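Local coordinates for MMACHC-like protein (Caenorhabditis elegans, PDB 5UJC) that binds cobalamin (vitamin B12) and probably strips its upper axial ligand by flavin-dependent reductive decyanation or glutathione-dependent dealkylation, at residues F30-G33 and S34-A38; L47-D50 and D51-A55; Y122-T125 and P126-P130. All coordinates share one frame; numbering follows the deposited sequence.

Interaction 1 of 3, residues F30-G33 and S34-A38; sequences FKIG and SYNEA
F30 presents the edge of its ring to Y35: CE2 lies 4.1 Å from Y35 CB, close to the ring plane, and the two side chains run side by side in the same direction. At the edge of the Y35 ring, in its plane, stands N36 OD1. With CG anti to the backbone N (chi1 177°), Y35 sends its ring away from the turn, and its OH is hydrogen-bonded to L133 N. The N36 and I32 side chains cross at a slant, with N36 ND2 3.6 Å from I32 CG2.

Strand 25-31, at one border of the four-stranded antiparallel sheet, passes directly into helix 32-39, with K31 at the N-cap position. S34 N reaches K31 O at 3.0 Å, rising well above the carbonyl plane. The next two bonds are helical i to i+4: N36 N to I32 O at 2.9 Å, almost in line with the C=O (164°), and E37 N to G33 O at 2.9 Å. N36 is therefore one turn beyond I32, and its OD1 accepts from L47 N. Replacing N36 with an alanine removes the amide, so L47 N would probably be left without its acceptor and a gap would open beside I32 CG2.

Nearer the start of the helix, K31 CE passes 3.8 Å from S34 OG. E202 OE2 bonds both this hydroxyl and K31 N, so its negative charge sits by the helix start, where the helix dipole would probably favour it. At the far end of the segment, A38 touches the bound methylcobalamin.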
loop_
_atom_site.group_PDB
_atom_site.type_symbol
_atom_site.label_atom_id
_atom_site.label_comp_id
_atom_site.label_asym_id
_atom_site.label_seq_id
_atom_site.Cartn_x
_atom_site.Cartn_y
_atom_site.Cartn_z
ATOM N N PHE A 30 9.489 10.773 3.660
ATOM C CA PHE A 30 10.838 10.243 3.727
ATOM C C PHE A 30 11.731 10.872 2.693
ATOM O O PHE A 30 11.259 11.595 1.822
ATOM C CB PHE A 30 10.838 8.712 3.591
ATOM C CG PHE A 30 10.394 8.198 2.230
ATOM C CD1 PHE A 30 9.044 8.133 1.891
ATOM C CD2 PHE A 30 11.325 7.718 1.320
ATOM C CE1 PHE A 30 8.650 7.644 0.652
ATOM C CE2 PHE A 30 10.934 7.206 0.105
ATOM C CZ PHE A 30 9.595 7.147 -0.226
ATOM N N LYS A 31 13.041 10.654 2.839
ATOM C CA LYS A 31 14.014 11.192 1.908
ATOM C C LYS A 31 14.362 10.110 0.886
ATOM O O LYS A 31 14.578 8.969 1.245
ATOM C CB LYS A 31 15.284 11.632 2.650
ATOM C CG LYS A 31 15.053 12.733 3.666
ATOM C CD LYS A 31 16.336 13.105 4.395
ATOM C CE LYS A 31 16.814 11.997 5.334
ATOM N NZ LYS A 31 17.648 12.549 6.435
ATOM N N ILE A 32 14.532 10.487 -0.366
ATOM C CA ILE A 32 14.901 9.519 -1.376
ATOM C C ILE A 32 16.225 8.823 -1.003
ATOM O O ILE A 32 16.378 7.627 -1.233
ATOM C CB ILE A 32 15.008 10.168 -2.786
ATOM C CG1 ILE A 32 13.623 10.588 -3.303
ATOM C CG2 ILE A 32 15.688 9.223 -3.776
ATOM C CD1 ILE A 32 12.651 9.446 -3.508
ATOM N N GLY A 33 17.163 9.563 -0.402
ATOM C CA GLY A 33 18.443 8.965 0.005
ATOM C C GLY A 33 18.279 7.782 0.963
ATOM O O GLY A 33 19.067 6.816 0.926
ATOM N N SER A 34 17.266 7.845 1.821
ATOM C CA SER A 34 17.007 6.750 2.754
ATOM C C SER A 34 16.575 5.503 2.012
ATOM O O SER A 34 16.993 4.399 2.342
ATOM C CB SER A 34 15.953 7.144 3.759
ATOM O OG SER A 34 16.384 8.257 4.529
ATOM N N TYR A 35 15.754 5.680 0.992
ATOM C CA TYR A 35 15.358 4.571 0.148
ATOM C C TYR A 35 16.557 3.995 -0.629
ATOM O O TYR A 35 16.766 2.776 -0.660
ATOM C CB TYR A 35 14.264 5.020 -0.831
ATOM C CG TYR A 35 13.830 3.947 -1.804
ATOM C CD1 TYR A 35 12.833 3.036 -1.473
ATOM C CD2 TYR A 35 14.424 3.842 -3.066
ATOM C CE1 TYR A 35 12.435 2.070 -2.351
ATOM C CE2 TYR A 35 14.008 2.896 -3.969
ATOM C CZ TYR A 35 13.022 1.998 -3.607
ATOM O OH TYR A 35 12.590 1.022 -4.490
ATOM N N ASN A 36 17.327 4.864 -1.247
ATOM C CA ASN A 36 18.462 4.411 -2.046
ATOM C C ASN A 36 19.509 3.692 -1.208
ATOM O O ASN A 36 20.130 2.742 -1.676
ATOM C CB ASN A 36 19.077 5.569 -2.802
ATOM C CG ASN A 36 18.242 6.001 -3.996
ATOM O OD1 ASN A 36 17.353 5.271 -4.447
ATOM N ND2 ASN A 36 18.558 7.169 -4.545
ATOM N N GLU A 37 19.724 4.166 0.024
ATOM C CA GLU A 37 20.644 3.482 0.957
ATOM C C GLU A 37 20.158 2.051 1.249
ATOM O O GLU A 37 20.959 1.115 1.311
ATOM C CB GLU A 37 20.802 4.295 2.272
ATOM C CG GLU A 37 21.655 3.621 3.359
ATOM C CD GLU A 37 21.595 4.344 4.712
ATOM O OE1 GLU A 37 20.587 5.057 4.993
ATOM O OE2 GLU A 37 22.549 4.182 5.506
ATOM N N ALA A 38 18.839 1.885 1.391
ATOM C CA ALA A 38 18.281 0.606 1.739
ATOM C C ALA A 38 18.328 -0.395 0.540
ATOM O O ALA A 38 18.720 -1.551 0.717
ATOM C CB ALA A 38 16.864 0.761 2.235
#

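Interaction 2 of 3, residues L47-D50 and D51-A55; sequences LPYD and DSTMA
D50 and T53 close a type I beta turn, in which D51 and S52 occupy the two middle positions and T53 N donates to D50 O at 3.0 Å. The turn delivers the chain into strand 53-60 of the antiparallel sheet. Backbone bonds pair D51 with G33 and T53 with I32, tying the turn to the start of helix 32-39, and S52 is bonded to I197.

The side chain of T53 adds a second grip on the same carbonyl. Its OG1 donates to D50 O at 2.8 Å, so one oxygen takes two bonds from one residue, both from the same face of its plane: the amide N stands 50° out of that plane, the hydroxyl tilted by 27°. The hydroxyl gets there because OG1 sits beside the backbone N, opposite the carbonyl carbon (chi1 -59°). T53 is buried, and this bond gives its hydroxyl a partner.

Y49 covers the threonine through its CB, which lies 3.6 Å from T53 OG1 and 4.1 Å from T53 CG2. The rest of the tyrosine leads away from the turn, and its side chain packs on I191 and P193 of strand 185-196.

Both aspartates lie at the exposed side of the turn. D50 OD1 and D51 OD1 are 7.0 Å apart, not in contact, so repulsion between them is probably modest at this exposed position. D50 OD2 has a long, weak ion pair with K196. D51 instead is linked back to the chain before the turn by water: a single molecule uses both its hydrogens, donating to Y49 O at 2.8 Å and to D51 OD1 at 2.6 Å.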
loop_
_atom_site.group_PDB
_atom_site.type_symbol
_atom_site.label_atom_id
_atom_site.label_comp_id
_atom_site.label_asym_id
_atom_site.label_seq_id
_atom_site.Cartn_x
_atom_site.Cartn_y
_atom_site.Cartn_z
ATOM N N LEU A 47 16.715 5.249 -7.189
ATOM C CA LEU A 47 15.942 6.274 -7.845
ATOM C C LEU A 47 16.824 7.478 -8.171
ATOM O O LEU A 47 17.703 7.837 -7.373
ATOM C CB LEU A 47 14.794 6.711 -6.946
ATOM C CG LEU A 47 13.793 5.613 -6.617
ATOM C CD1 LEU A 47 12.857 6.057 -5.483
ATOM C CD2 LEU A 47 12.992 5.240 -7.856
ATOM N N PRO A 48 16.574 8.128 -9.331
ATOM C CA PRO A 48 17.486 9.150 -9.854
ATOM C C PRO A 48 17.186 10.566 -9.314
ATOM O O PRO A 48 16.900 11.475 -10.078
ATOM C CB PRO A 48 17.244 9.074 -11.359
ATOM C CG PRO A 48 15.807 8.733 -11.460
ATOM C CD PRO A 48 15.564 7.746 -10.342
ATOM N N TYR A 49 17.267 10.717 -8.001
ATOM C CA TYR A 49 17.066 11.998 -7.342
ATOM C C TYR A 49 18.116 12.178 -6.285
ATOM O O TYR A 49 18.607 11.192 -5.710
ATOM C CB TYR A 49 15.664 12.064 -6.696
ATOM C CG TYR A 49 14.562 11.805 -7.669
ATOM C CD1 TYR A 49 14.083 12.816 -8.479
ATOM C CD2 TYR A 49 14.025 10.540 -7.808
ATOM C CE1 TYR A 49 13.112 12.564 -9.423
ATOM C CE2 TYR A 49 13.037 10.284 -8.718
ATOM C CZ TYR A 49 12.588 11.299 -9.536
ATOM O OH TYR A 49 11.617 11.055 -10.453
ATOM N N ASP A 50 18.425 13.427 -5.965
ATOM C CA ASP A 50 19.343 13.730 -4.855
ATOM C C ASP A 50 18.844 13.164 -3.525
ATOM O O ASP A 50 17.618 13.034 -3.302
ATOM C CB ASP A 50 19.555 15.248 -4.723
ATOM C CG ASP A 50 20.290 15.860 -5.931
ATOM O OD1 ASP A 50 20.908 15.110 -6.718
ATOM O OD2 ASP A 50 20.223 17.100 -6.093
ATOM N N ASP A 51 19.789 12.863 -2.633
ATOM C CA ASP A 51 19.487 12.209 -1.348
ATOM C C ASP A 51 18.406 12.931 -0.539
ATOM O O ASP A 51 17.567 12.287 0.094
ATOM C CB ASP A 51 20.748 12.096 -0.477
ATOM C CG ASP A 51 21.727 11.064 -0.978
ATOM O OD1 ASP A 51 21.362 10.218 -1.798
ATOM O OD2 ASP A 51 22.877 11.090 -0.508
ATOM N N SER A 52 18.441 14.253 -0.523
ATOM C CA SER A 52 17.549 14.998 0.348
ATOM C C SER A 52 16.149 15.253 -0.273
ATOM O O SER A 52 15.326 15.916 0.330
ATOM C CB SER A 52 18.189 16.314 0.743
ATOM O OG SER A 52 18.337 17.160 -0.386
ATOM N N THR A 53 15.901 14.735 -1.481
ATOM C CA THR A 53 14.630 14.934 -2.159
ATOM C C THR A 53 13.476 14.389 -1.305
ATOM O O THR A 53 13.529 13.251 -0.825
ATOM C CB THR A 53 14.629 14.228 -3.523
ATOM O OG1 THR A 53 15.695 14.738 -4.321
ATOM C CG2 THR A 53 13.320 14.427 -4.270
ATOM N N MET A 54 12.446 15.209 -1.134
ATOM C CA MET A 54 11.248 14.822 -0.397
ATOM C C MET A 54 10.393 13.813 -1.162
ATOM O O MET A 54 10.138 13.982 -2.361
ATOM C CB MET A 54 10.404 16.065 -0.124
ATOM C CG MET A 54 9.092 15.792 0.585
ATOM S SD MET A 54 8.024 17.247 0.597
ATOM C CE MET A 54 6.481 16.551 1.189
ATOM N N ALA A 55 9.942 12.785 -0.444
ATOM C CA ALA A 55 8.927 11.862 -0.937
ATOM C C ALA A 55 7.847 11.666 0.121
ATOM O O ALA A 55 8.108 11.783 1.331
ATOM C CB ALA A 55 9.555 10.529 -1.298
HETATM O O HOH W 1 19.866 9.574 -3.788
#

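Interaction 3 of 3, residues Y122-T125 and P126-P130; sequences YSMT and PQRRP
T125 and R129 pair across a tight hairpin-like loop: T125 N donates to R129 O at 2.9 Å, and R128 N closes a type I beta turn onto T125 O at 2.9 Å. R128 takes a left-handed helical backbone (phi 71°, psi 26°), the conformation of a classic G1 beta bulge, and M124 forms a single bridge with P130.

The dense part is gathered round T125. Its OG1 lies between the backbone N and the carbonyl carbon (chi1 69°), which turns it into the loop to accept R129 N at 3.2 Å and, weakly, Q127 N at 3.3 Å. The methyl CG2 rests over one face of the R129 guanidinium, toward its rim, 3.5 Å from NH2. R129 also packs on P44 and F45, while P130 touches the bound methylcobalamin.

The outer side is looser. M124 and R128, both exposed, meet chiefly where the thioether lies over a guanidinium face, with SD 3.6 Å from R128 NH1. On the turn itself a water joins two side chains: it lies 2.7 Å from T125 OG1 and donates to Q127 OE1.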
loop_
_atom_site.group_PDB
_atom_site.type_symbol
_atom_site.label_atom_id
_atom_site.label_comp_id
_atom_site.label_asym_id
_atom_site.label_seq_id
_atom_site.Cartn_x
_atom_site.Cartn_y
_atom_site.Cartn_z
ATOM N N TYR A 122 1.833 -0.911 -8.176
ATOM C CA TYR A 122 1.774 -1.725 -9.377
ATOM C C TYR A 122 2.541 -1.151 -10.560
ATOM O O TYR A 122 2.555 -1.768 -11.631
ATOM C CB TYR A 122 0.325 -1.977 -9.768
ATOM C CG TYR A 122 -0.521 -0.746 -9.949
ATOM C CD1 TYR A 122 -0.451 0.008 -11.085
ATOM C CD2 TYR A 122 -1.339 -0.307 -8.940
ATOM C CE1 TYR A 122 -1.216 1.150 -11.232
ATOM C CE2 TYR A 122 -2.107 0.835 -9.076
ATOM C CZ TYR A 122 -2.100 1.519 -10.246
ATOM O OH TYR A 122 -2.911 2.649 -10.401
ATOM N N SER A 123 3.202 0.003 -10.380
ATOM C CA SER A 123 3.944 0.607 -11.504
ATOM C C SER A 123 5.148 -0.262 -11.859
ATOM O O SER A 123 5.901 -0.673 -10.977
ATOM C CB SER A 123 4.418 2.017 -11.160
ATOM O OG SER A 123 3.331 2.898 -10.987
ATOM N N MET A 124 5.349 -0.480 -13.156
ATOM C CA MET A 124 6.472 -1.259 -13.669
ATOM C C MET A 124 7.165 -0.609 -14.839
ATOM O O MET A 124 6.574 0.150 -15.574
ATOM C CB MET A 124 6.001 -2.654 -14.093
ATOM C CG MET A 124 5.129 -2.682 -15.308
ATOM S SD MET A 124 4.684 -4.337 -15.816
ATOM C CE MET A 124 4.145 -3.981 -17.498
ATOM N N THR A 125 8.436 -0.994 -15.035
ATOM C CA THR A 125 9.146 -0.740 -16.286
ATOM C C THR A 125 8.672 -1.723 -17.376
ATOM O O THR A 125 7.971 -2.688 -17.080
ATOM C CB THR A 125 10.647 -0.929 -16.114
ATOM O OG1 THR A 125 10.923 -2.316 -15.905
ATOM C CG2 THR A 125 11.179 -0.098 -14.928
ATOM N N PRO A 126 9.106 -1.521 -18.631
ATOM C CA PRO A 126 8.640 -2.476 -19.666
ATOM C C PRO A 126 9.168 -3.890 -19.489
ATOM O O PRO A 126 8.591 -4.831 -20.023
ATOM C CB PRO A 126 9.118 -1.839 -20.971
ATOM C CG PRO A 126 9.197 -0.371 -20.653
ATOM C CD PRO A 126 9.700 -0.317 -19.232
ATOM N N GLN A 127 10.240 -4.031 -18.695
ATOM C CA GLN A 127 10.805 -5.340 -18.351
ATOM C C GLN A 127 10.100 -5.976 -17.122
ATOM O O GLN A 127 10.550 -7.001 -16.606
ATOM C CB GLN A 127 12.307 -5.205 -18.056
ATOM C CG GLN A 127 13.173 -4.856 -19.260
ATOM C CD GLN A 127 12.965 -3.436 -19.773
ATOM O OE1 GLN A 127 12.838 -2.475 -18.988
ATOM N NE2 GLN A 127 12.894 -3.296 -21.082
ATOM N N ARG A 128 9.034 -5.311 -16.646
ATOM C CA ARG A 128 8.198 -5.764 -15.523
ATOM C C ARG A 128 8.921 -5.675 -14.175
ATOM O O ARG A 128 8.534 -6.344 -13.209
ATOM C CB ARG A 128 7.612 -7.176 -15.740
ATOM C CG ARG A 128 6.893 -7.382 -17.065
ATOM C CD ARG A 128 6.133 -8.729 -17.148
ATOM N NE ARG A 128 5.112 -8.880 -16.088
ATOM C CZ ARG A 128 3.921 -8.286 -16.071
ATOM N NH1 ARG A 128 3.508 -7.528 -17.097
ATOM N NH2 ARG A 128 3.113 -8.472 -15.024
ATOM N N ARG A 129 9.894 -4.772 -14.076
ATOM C CA ARG A 129 10.495 -4.457 -12.773
ATOM C C ARG A 129 9.615 -3.430 -12.076
ATOM O O ARG A 129 9.288 -2.400 -12.665
ATOM C CB ARG A 129 11.914 -3.901 -12.923
ATOM C CG ARG A 129 12.562 -3.613 -11.563
ATOM C CD ARG A 129 13.968 -3.063 -11.656
ATOM N NE ARG A 129 14.090 -1.857 -12.502
ATOM C CZ ARG A 129 13.753 -0.598 -12.147
ATOM N NH1 ARG A 129 13.075 -0.328 -11.004
ATOM N NH2 ARG A 129 14.034 0.402 -12.987
ATOM N N PRO A 130 9.278 -3.666 -10.794
ATOM C CA PRO A 130 8.572 -2.613 -10.070
ATOM C C PRO A 130 9.384 -1.332 -10.026
ATOM O O PRO A 130 10.576 -1.368 -9.817
ATOM C CB PRO A 130 8.397 -3.200 -8.669
ATOM C CG PRO A 130 8.458 -4.666 -8.874
ATOM C CD PRO A 130 9.465 -4.860 -9.965
HETATM O O HOH W 2 13.654 -2.596 -16.008
#

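In the fold
Interactions 1 and 2, with centres about 7 Å apart, both reach the same sheet, in which strands 25-31 and 53-60 are neighbours. They are stitched together by a probable hydrogen bond from G33 N to D51 O, 2.8 Å, and by packing of Y35 CD2 on L47 CD1. Interaction 1 is partly buried and mixes apolar contacts with helical backbone bonds; interaction 2 lies at the surface and relies on a doubly bonded carbonyl and a water. Interaction 3, about 20 Å from both between centres, is a surface loop closed by backbone bonds, to which a threonine hydroxyl and guanidinium faces add. Interactions 1 and 3 each reach the cobalamin pocket, whereas interaction 2 contributes no pocket residue.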